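Local coordinates for tRNA (guanine-N(1)-)-methyltransferase (Aquifex aeolicus, PDB 1OY5), which probably methylates the N1 atom of guanosine 37 in various tRNAs, using S-adenosyl-L-methionine as the methyl donor, at residues L6-L11 with D151-V156; E72-V77 with G82-L87; I110-G115 with L147-A152. All coordinates share one frame; numbering follows the deposited sequence.

Interaction 1. Residues L6-L11 with D151-V156; sequences LRFFVL and DAVSRV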
loop_
_atom_site.group_PDB
_atom_site.type_symbol
_atom_site.label_atom_id
_atom_site.label_comp_id
_atom_site.label_asym_id
_atom_site.label_seq_id
_atom_site.Cartn_x
_atom_site.Cartn_y
_atom_site.Cartn_z
ATOM N N LEU A 6 -16.094 -9.460 11.386
ATOM C CA LEU A 6 -15.990 -9.004 9.979
ATOM C C LEU A 6 -15.126 -9.966 9.126
ATOM O O LEU A 6 -13.998 -10.273 9.461
ATOM C CB LEU A 6 -15.438 -7.587 9.895
ATOM C CG LEU A 6 -14.990 -7.052 8.534
ATOM C CD1 LEU A 6 -16.046 -7.117 7.560
ATOM C CD2 LEU A 6 -14.576 -5.614 8.645
ATOM N N ARG A 7 -15.682 -10.469 8.044
ATOM C CA ARG A 7 -14.970 -11.431 7.198
ATOM C C ARG A 7 -14.515 -10.855 5.830
ATOM O O ARG A 7 -15.309 -10.237 5.115
ATOM C CB ARG A 7 -15.883 -12.625 6.925
ATOM C CG ARG A 7 -16.227 -13.468 8.099
ATOM C CD ARG A 7 -16.714 -14.834 7.689
ATOM N NE ARG A 7 -16.913 -15.749 8.810
ATOM C CZ ARG A 7 -17.878 -15.639 9.722
ATOM N NH1 ARG A 7 -18.729 -14.620 9.699
ATOM N NH2 ARG A 7 -17.982 -16.541 10.696
ATOM N N PHE A 8 -13.242 -11.063 5.502
ATOM C CA PHE A 8 -12.665 -10.646 4.237
ATOM C C PHE A 8 -12.416 -11.835 3.363
ATOM O O PHE A 8 -12.049 -12.918 3.842
ATOM C CB PHE A 8 -11.311 -9.958 4.436
ATOM C CG PHE A 8 -11.401 -8.551 4.928
ATOM C CD1 PHE A 8 -11.783 -7.517 4.080
ATOM C CD2 PHE A 8 -11.118 -8.257 6.263
ATOM C CE1 PHE A 8 -11.880 -6.202 4.557
ATOM C CE2 PHE A 8 -11.181 -6.926 6.737
ATOM C CZ PHE A 8 -11.567 -5.908 5.881
ATOM N N PHE A 9 -12.598 -11.627 2.054
ATOM C CA PHE A 9 -12.358 -12.668 1.061
ATOM C C PHE A 9 -11.464 -12.030 0.022
ATOM O O PHE A 9 -11.858 -11.086 -0.630
ATOM C CB PHE A 9 -13.678 -13.140 0.480
ATOM C CG PHE A 9 -14.601 -13.672 1.506
ATOM C CD1 PHE A 9 -14.454 -14.954 1.980
ATOM C CD2 PHE A 9 -15.577 -12.874 2.059
ATOM C CE1 PHE A 9 -15.287 -15.438 2.940
ATOM C CE2 PHE A 9 -16.399 -13.357 3.050
ATOM C CZ PHE A 9 -16.247 -14.622 3.489
ATOM N N VAL A 10 -10.248 -12.521 -0.138
ATOM C CA VAL A 10 -9.308 -11.829 -1.020
ATOM C C VAL A 10 -8.961 -12.686 -2.241
ATOM O O VAL A 10 -8.185 -13.663 -2.125
ATOM C CB VAL A 10 -8.002 -11.472 -0.270
ATOM C CG1 VAL A 10 -7.209 -10.552 -1.053
ATOM C CG2 VAL A 10 -8.298 -10.852 1.027
ATOM N N LEU A 11 -9.518 -12.311 -3.394
ATOM C CA LEU A 11 -9.285 -13.028 -4.644
ATOM C C LEU A 11 -7.942 -12.616 -5.188
ATOM O O LEU A 11 -7.742 -11.490 -5.524
ATOM C CB LEU A 11 -10.344 -12.697 -5.700
ATOM C CG LEU A 11 -11.661 -13.459 -5.738
ATOM C CD1 LEU A 11 -12.312 -13.431 -4.377
ATOM C CD2 LEU A 11 -12.560 -12.823 -6.785
ATOM N N ASP A 151 -5.779 -3.896 6.759
ATOM C CA ASP A 151 -5.067 -3.276 7.869
ATOM C C ASP A 151 -5.839 -2.095 8.430
ATOM O O ASP A 151 -6.067 -2.015 9.616
ATOM C CB ASP A 151 -3.682 -2.821 7.402
ATOM C CG ASP A 151 -2.781 -2.406 8.541
ATOM O OD1 ASP A 151 -2.840 -1.239 8.962
ATOM O OD2 ASP A 151 -1.922 -3.152 9.047
ATOM N N ALA A 152 -6.229 -1.172 7.563
ATOM C CA ALA A 152 -6.904 0.052 7.980
ATOM C C ALA A 152 -8.211 -0.224 8.707
ATOM O O ALA A 152 -8.495 0.364 9.754
ATOM C CB ALA A 152 -7.151 0.974 6.768
ATOM N N VAL A 153 -9.003 -1.095 8.112
ATOM C CA VAL A 153 -10.289 -1.490 8.638
ATOM C C VAL A 153 -10.170 -2.200 9.994
ATOM O O VAL A 153 -10.879 -1.863 10.953
ATOM C CB VAL A 153 -11.014 -2.384 7.638
ATOM C CG1 VAL A 153 -12.187 -3.032 8.285
ATOM C CG2 VAL A 153 -11.469 -1.555 6.432
ATOM N N SER A 154 -9.232 -3.131 10.079
ATOM C CA SER A 154 -9.029 -3.929 11.276
ATOM C C SER A 154 -8.661 -3.089 12.447
ATOM O O SER A 154 -9.114 -3.364 13.552
ATOM C CB SER A 154 -7.927 -4.961 11.070
ATOM O OG SER A 154 -8.351 -6.028 10.233
ATOM N N ARG A 155 -7.842 -2.063 12.233
ATOM C CA ARG A 155 -7.410 -1.228 13.365
ATOM C C ARG A 155 -8.493 -0.292 13.929
ATOM O O ARG A 155 -8.407 0.101 15.090
ATOM C CB ARG A 155 -6.111 -0.464 13.076
ATOM C CG ARG A 155 -6.224 0.602 12.012
ATOM C CD ARG A 155 -5.009 1.471 11.926
ATOM N NE ARG A 155 -4.775 2.200 13.168
ATOM C CZ ARG A 155 -5.447 3.280 13.543
ATOM N NH1 ARG A 155 -6.412 3.770 12.779
ATOM N NH2 ARG A 155 -5.148 3.887 14.679
ATOM N N VAL A 156 -9.525 0.033 13.145
ATOM C CA VAL A 156 -10.612 0.883 13.660
ATOM C C VAL A 156 -11.758 0.036 14.142
ATOM O O VAL A 156 -12.829 0.558 14.436
ATOM C CB VAL A 156 -11.167 1.879 12.621
ATOM C CG1 VAL A 156 -10.090 2.832 12.163
ATOM C CG2 VAL A 156 -11.803 1.161 11.470
#
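Val153, on the last turn of helix 143-155, rests its CG1 methyl between two side chains of strand 6-12, Leu6 and Phe8. It buries the most surface of the three. With CG1 anti to the backbone N (chi1 168°), that branch is the one presented to the strand, and a single methyl serves both partners: CG1 of Val153 lies 3.5 Å from CD2 of Leu6 and 3.8 Å from CZ of Phe8. Leu6 reaches the valine with one branch of its fork, the two side chains meeting at about a right angle. Phe8 offers the far edge of its ring rather than a face; CB of Val153 sits in the ring plane, 4.0 Å from CZ. Two residues apart on a strand, Leu6 and Phe8 project from the same side of the sheet, the side covered by this helix. A valine suits the position because it is short, and one methyl can touch both a leucine branch and a ring edge. Phe8 also touches Ile110 and Ile150, and Val153 touches Leu104 of helix 98-105. This is helix-on-sheet packing of an alpha/beta domain; on the same helix, Asp151 OD1 bonds Ser140 N of the second subunit. All three touching residues are buried and wholly apolar where they meet, so hydrophobic and dispersion forces hold helix to sheet by shape, without fixing direction as a polar bond would.

Interaction 2. Residues E72-V77 with G82-L87; sequences EAYDYV and GKPFVL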
loop_
_atom_site.group_PDB
_atom_site.type_symbol
_atom_site.label_atom_id
_atom_site.label_comp_id
_atom_site.label_asym_id
_atom_site.label_seq_id
_atom_site.Cartn_x
_atom_site.Cartn_y
_atom_site.Cartn_z
ATOM N N GLU A 72 -16.703 -17.600 -10.602
ATOM C CA GLU A 72 -16.724 -18.845 -9.852
ATOM C C GLU A 72 -16.349 -18.575 -8.365
ATOM O O GLU A 72 -17.013 -19.016 -7.448
ATOM C CB GLU A 72 -15.701 -19.795 -10.480
ATOM C CG GLU A 72 -16.173 -21.198 -10.770
ATOM C CD GLU A 72 -17.432 -21.237 -11.578
ATOM O OE1 GLU A 72 -17.337 -21.138 -12.816
ATOM O OE2 GLU A 72 -18.521 -21.374 -10.962
ATOM N N ALA A 73 -15.276 -17.840 -8.130
ATOM C CA ALA A 73 -14.879 -17.553 -6.768
ATOM C C ALA A 73 -15.979 -16.776 -6.005
ATOM O O ALA A 73 -16.256 -17.051 -4.825
ATOM C CB ALA A 73 -13.598 -16.779 -6.763
ATOM N N TYR A 74 -16.555 -15.782 -6.690
ATOM C CA TYR A 74 -17.647 -14.979 -6.171
ATOM C C TYR A 74 -18.803 -15.906 -5.775
ATOM O O TYR A 74 -19.265 -15.867 -4.626
ATOM C CB TYR A 74 -18.068 -13.946 -7.229
ATOM C CG TYR A 74 -19.300 -13.115 -6.897
ATOM C CD1 TYR A 74 -20.524 -13.408 -7.477
ATOM C CD2 TYR A 74 -19.232 -12.047 -6.037
ATOM C CE1 TYR A 74 -21.656 -12.675 -7.204
ATOM C CE2 TYR A 74 -20.364 -11.288 -5.748
ATOM C CZ TYR A 74 -21.577 -11.628 -6.345
ATOM O OH TYR A 74 -22.726 -10.955 -6.076
ATOM N N ASP A 75 -19.235 -16.747 -6.720
ATOM C CA ASP A 75 -20.303 -17.702 -6.493
ATOM C C ASP A 75 -20.044 -18.522 -5.248
ATOM O O ASP A 75 -20.914 -18.642 -4.397
ATOM C CB ASP A 75 -20.484 -18.648 -7.687
ATOM C CG ASP A 75 -21.101 -17.958 -8.891
ATOM O OD1 ASP A 75 -21.187 -18.580 -9.977
ATOM O OD2 ASP A 75 -21.521 -16.783 -8.859
ATOM N N TYR A 76 -18.854 -19.080 -5.137
ATOM C CA TYR A 76 -18.473 -19.882 -3.979
ATOM C C TYR A 76 -18.665 -19.083 -2.690
ATOM O O TYR A 76 -19.295 -19.563 -1.766
ATOM C CB TYR A 76 -17.020 -20.368 -4.143
ATOM C CG TYR A 76 -16.327 -20.881 -2.901
ATOM C CD1 TYR A 76 -15.625 -20.021 -2.077
ATOM C CD2 TYR A 76 -16.312 -22.224 -2.599
ATOM C CE1 TYR A 76 -14.952 -20.486 -0.973
ATOM C CE2 TYR A 76 -15.660 -22.700 -1.505
ATOM C CZ TYR A 76 -14.969 -21.819 -0.678
ATOM O OH TYR A 76 -14.289 -22.258 0.472
ATOM N N VAL A 77 -18.191 -17.848 -2.658
ATOM C CA VAL A 77 -18.316 -16.999 -1.467
ATOM C C VAL A 77 -19.786 -16.798 -1.102
ATOM O O VAL A 77 -20.186 -16.958 0.075
ATOM C CB VAL A 77 -17.640 -15.621 -1.671
ATOM C CG1 VAL A 77 -17.762 -14.774 -0.444
ATOM C CG2 VAL A 77 -16.150 -15.786 -2.037
ATOM N N GLY A 82 -22.316 -16.053 2.332
ATOM C CA GLY A 82 -23.134 -14.866 2.213
ATOM C C GLY A 82 -22.531 -13.932 1.175
ATOM O O GLY A 82 -21.315 -13.853 0.950
ATOM N N LYS A 83 -23.423 -13.188 0.566
ATOM C CA LYS A 83 -23.104 -12.264 -0.488
ATOM C C LYS A 83 -22.217 -11.212 0.052
ATOM O O LYS A 83 -22.519 -10.658 1.062
ATOM C CB LYS A 83 -24.379 -11.602 -0.953
ATOM C CG LYS A 83 -24.256 -10.724 -2.134
ATOM C CD LYS A 83 -25.638 -10.190 -2.416
ATOM C CE LYS A 83 -25.700 -9.394 -3.663
ATOM N NZ LYS A 83 -25.601 -7.986 -3.272
ATOM N N PRO A 84 -21.089 -10.981 -0.598
ATOM C CA PRO A 84 -20.157 -9.957 -0.177
ATOM C C PRO A 84 -20.284 -8.617 -0.858
ATOM O O PRO A 84 -20.636 -8.525 -2.043
ATOM C CB PRO A 84 -18.838 -10.577 -0.584
ATOM C CG PRO A 84 -19.158 -11.196 -1.819
ATOM C CD PRO A 84 -20.538 -11.769 -1.711
ATOM N N PHE A 85 -19.939 -7.576 -0.113
ATOM C CA PHE A 85 -19.813 -6.261 -0.689
ATOM C C PHE A 85 -18.534 -6.364 -1.511
ATOM O O PHE A 85 -17.492 -6.690 -0.959
ATOM C CB PHE A 85 -19.667 -5.243 0.433
ATOM C CG PHE A 85 -19.456 -3.869 -0.036
ATOM C CD1 PHE A 85 -18.179 -3.361 -0.127
ATOM C CD2 PHE A 85 -20.524 -3.079 -0.410
ATOM C CE1 PHE A 85 -17.975 -2.073 -0.556
ATOM C CE2 PHE A 85 -20.342 -1.769 -0.830
ATOM C CZ PHE A 85 -19.084 -1.259 -0.893
ATOM N N VAL A 86 -18.590 -6.140 -2.813
ATOM C CA VAL A 86 -17.422 -6.409 -3.626
ATOM C C VAL A 86 -16.578 -5.196 -3.944
ATOM O O VAL A 86 -17.046 -4.221 -4.545
ATOM C CB VAL A 86 -17.799 -7.150 -4.948
ATOM C CG1 VAL A 86 -16.540 -7.455 -5.792
ATOM C CG2 VAL A 86 -18.554 -8.427 -4.635
ATOM N N LEU A 87 -15.302 -5.309 -3.588
ATOM C CA LEU A 87 -14.333 -4.247 -3.793
ATOM C C LEU A 87 -13.210 -4.761 -4.703
ATOM O O LEU A 87 -12.786 -5.920 -4.607
ATOM C CB LEU A 87 -13.813 -3.851 -2.434
ATOM C CG LEU A 87 -12.747 -2.808 -2.218
ATOM C CD1 LEU A 87 -13.170 -1.476 -2.821
ATOM C CD2 LEU A 87 -12.567 -2.696 -0.726
#
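Tyr74 and Val77, about one turn apart on helix 67-81, form the apolar centre with Pro84 and Val86 from the chain that follows. The Tyr74 ring meets Val86 by one edge: its CE2 lies 3.6 Å from CG2 of Val86, which stays near the ring plane. The same CE2 of Tyr74 is 4.1 Å from CD of Pro84. Having CG anti to the backbone N (chi1 174°) lets the ring leave the helix flank and extend to the start of strand 85-89. Val77 adds a second apolar touch, its CG1 standing 4.1 Å from CG of Pro84. The proline ring is thus met by both helix residues; compact and without a backbone N-H to satisfy, it suits this buried place just before the strand. Met111 on the neighbouring strand touches Tyr74, Val77 and Pro84 and extends the core onto strand 109-114.

Farther out, while the Tyr74 ring meets Val86 and Pro84, its hydroxyl lies by the aliphatic chain of the exposed Lys83, with OH 4.1 Å from CE of the lysine. At the backbone edge, Gly82 N gives a weak hydrogen bond to Val77 O, 3.2 Å long and bent to 124° at the hydrogen. Gly82 is the first residue past the helix to abandon helical angles; with its positive phi (113°) a side chain would be pressed against the preceding carbonyl oxygen, so glycine suits the place. Helix, the glycine at the helix end and entry into a parallel strand together make the helix-to-strand half of a beta-alpha-beta crossover, the connection from which the parallel sheet of this SPOUT-clan methyltransferase is built.

Interaction 3. Residues I110-G115 with L147-A152; sequences IMIICG and LAVIDA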
loop_
_atom_site.group_PDB
_atom_site.type_symbol
_atom_site.label_atom_id
_atom_site.label_comp_id
_atom_site.label_asym_id
_atom_site.label_seq_id
_atom_site.Cartn_x
_atom_site.Cartn_y
_atom_site.Cartn_z
ATOM N N ILE A 110 -16.742 -8.679 3.010
ATOM C CA ILE A 110 -16.075 -7.927 1.966
ATOM C C ILE A 110 -15.225 -8.880 1.165
ATOM O O ILE A 110 -14.520 -9.711 1.708
ATOM C CB ILE A 110 -15.233 -6.823 2.577
ATOM C CG1 ILE A 110 -16.120 -5.899 3.381
ATOM C CG2 ILE A 110 -14.565 -6.045 1.522
ATOM C CD1 ILE A 110 -15.406 -4.855 4.115
ATOM N N MET A 111 -15.360 -8.781 -0.145
ATOM C CA MET A 111 -14.570 -9.548 -1.063
ATOM C C MET A 111 -13.780 -8.513 -1.821
ATOM O O MET A 111 -14.355 -7.527 -2.299
ATOM C CB MET A 111 -15.466 -10.341 -2.006
ATOM C CG MET A 111 -14.771 -10.817 -3.277
ATOM S SD MET A 111 -15.779 -11.823 -4.345
ATOM C CE MET A 111 -15.669 -13.201 -3.610
ATOM N N ILE A 112 -12.477 -8.714 -1.920
ATOM C CA ILE A 112 -11.595 -7.807 -2.625
ATOM C C ILE A 112 -10.959 -8.564 -3.764
ATOM O O ILE A 112 -10.267 -9.537 -3.553
ATOM C CB ILE A 112 -10.505 -7.301 -1.701
ATOM C CG1 ILE A 112 -11.098 -6.580 -0.506
ATOM C CG2 ILE A 112 -9.588 -6.374 -2.449
ATOM C CD1 ILE A 112 -10.049 -6.280 0.551
ATOM N N ILE A 113 -11.209 -8.110 -4.978
ATOM C CA ILE A 113 -10.680 -8.744 -6.166
ATOM C C ILE A 113 -9.367 -8.043 -6.467
ATOM O O ILE A 113 -9.397 -6.863 -6.772
ATOM C CB ILE A 113 -11.648 -8.556 -7.352
ATOM C CG1 ILE A 113 -13.008 -9.178 -7.041
ATOM C CG2 ILE A 113 -11.099 -9.221 -8.598
ATOM C CD1 ILE A 113 -14.034 -8.960 -8.062
ATOM N N CYS A 114 -8.236 -8.772 -6.396
ATOM C CA CYS A 114 -6.939 -8.174 -6.604
ATOM C C CYS A 114 -6.600 -8.145 -8.085
ATOM O O CYS A 114 -6.469 -9.152 -8.695
ATOM C CB CYS A 114 -5.855 -8.902 -5.804
ATOM S SG CYS A 114 -6.043 -8.833 -4.014
ATOM N N GLY A 115 -6.474 -6.965 -8.668
ATOM C CA GLY A 115 -6.120 -6.860 -10.072
ATOM C C GLY A 115 -4.695 -7.320 -10.386
ATOM O O GLY A 115 -3.852 -7.554 -9.477
ATOM N N LEU A 147 -4.219 -5.431 1.240
ATOM C CA LEU A 147 -3.696 -5.557 2.585
ATOM C C LEU A 147 -3.902 -4.225 3.339
ATOM O O LEU A 147 -4.382 -4.202 4.485
ATOM C CB LEU A 147 -2.250 -6.011 2.563
ATOM C CG LEU A 147 -1.915 -7.433 2.061
ATOM C CD1 LEU A 147 -0.403 -7.615 2.023
ATOM C CD2 LEU A 147 -2.505 -8.492 2.931
ATOM N N ALA A 148 -3.600 -3.116 2.667
ATOM C CA ALA A 148 -3.824 -1.823 3.255
ATOM C C ALA A 148 -5.274 -1.737 3.733
ATOM O O ALA A 148 -5.544 -1.411 4.874
ATOM C CB ALA A 148 -3.552 -0.764 2.252
ATOM N N VAL A 149 -6.207 -2.081 2.864
ATOM C CA VAL A 149 -7.608 -2.060 3.231
ATOM C C VAL A 149 -7.898 -2.953 4.486
ATOM O O VAL A 149 -8.598 -2.533 5.402
ATOM C CB VAL A 149 -8.481 -2.496 2.051
ATOM C CG1 VAL A 149 -9.893 -2.700 2.494
ATOM C CG2 VAL A 149 -8.448 -1.470 0.943
ATOM N N ILE A 150 -7.360 -4.181 4.493
ATOM C CA ILE A 150 -7.550 -5.094 5.614
ATOM C C ILE A 150 -6.961 -4.508 6.897
ATOM O O ILE A 150 -7.552 -4.596 7.967
ATOM C CB ILE A 150 -6.909 -6.448 5.296
ATOM C CG1 ILE A 150 -7.689 -7.155 4.176
ATOM C CG2 ILE A 150 -6.967 -7.344 6.496
ATOM C CD1 ILE A 150 -7.112 -8.467 3.722
ATOM N N ASP A 151 -5.779 -3.896 6.759
ATOM C CA ASP A 151 -5.067 -3.276 7.869
ATOM C C ASP A 151 -5.839 -2.095 8.430
ATOM O O ASP A 151 -6.067 -2.015 9.616
ATOM C CB ASP A 151 -3.682 -2.821 7.402
ATOM C CG ASP A 151 -2.781 -2.406 8.541
ATOM O OD1 ASP A 151 -2.840 -1.239 8.962
ATOM O OD2 ASP A 151 -1.922 -3.152 9.047
ATOM N N ALA A 152 -6.229 -1.172 7.563
ATOM C CA ALA A 152 -6.904 0.052 7.980
ATOM C C ALA A 152 -8.211 -0.224 8.707
ATOM O O ALA A 152 -8.495 0.364 9.754
ATOM C CB ALA A 152 -7.151 0.974 6.768
#
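Ile112 and Val149 run antiparallel alongside one another, the isoleucine coming from strand 109-114 and the valine from helix 143-155. They meet near their ends, where CD1 of Ile112 lies 4.1 Å from CG1 of Val149. Ile112 reaches this far because CG1 is anti to its carbonyl carbon (chi1 -59°) and the chain then runs on extended (chi2 170°), carrying CD1 well out from the sheet. The same methyl comes to 4.4 Å from CG1 of Ile150, the next helix residue, whose CB leaves the helix along its flank and whose CG1 is the part that comes closest to the strand. One long isoleucine tip therefore touches two helix residues. Val149, by contrast, leaves the helix pointing at the strand. Beta-branched residues suit a strand, and here Ile112 also has the length to span from sheet to helix. Val149 touches Leu104 as well, which ties in helix 98-105, and on its outer side the helix packs against Ile144 of the second subunit. This helix-on-sheet packing lies on a strand that leads to Gly115, which probably contacts S-adenosyl-L-methionine. Purely aliphatic and buried, the contact implies a water-excluding layer behind that probable cofactor site.

Interactions 1 and 3 lie side by side, their centres 6 Å apart, because both set helix 143-155 against neighbouring strands of the parallel sheet; their helix segments overlap at Asp151 and Ala152. Probable hydrogen bonds join the strands: Phe9 N to Ile110 O at 2.7 Å and Phe9 O to Ile112 N at 2.8 Å. Interaction 2 belongs to the other face, where helix 67-81 packs, its centre 13 Å from that of interaction 3; Leu87 N to Met111 O, 2.7 Å, probably bonds their strands. Gly115, just past strand 109-114, is a probable S-adenosyl-L-methionine site by similarity, and the Val86 side chain is about 11 Å from it. Segments of all three also touch the second subunit.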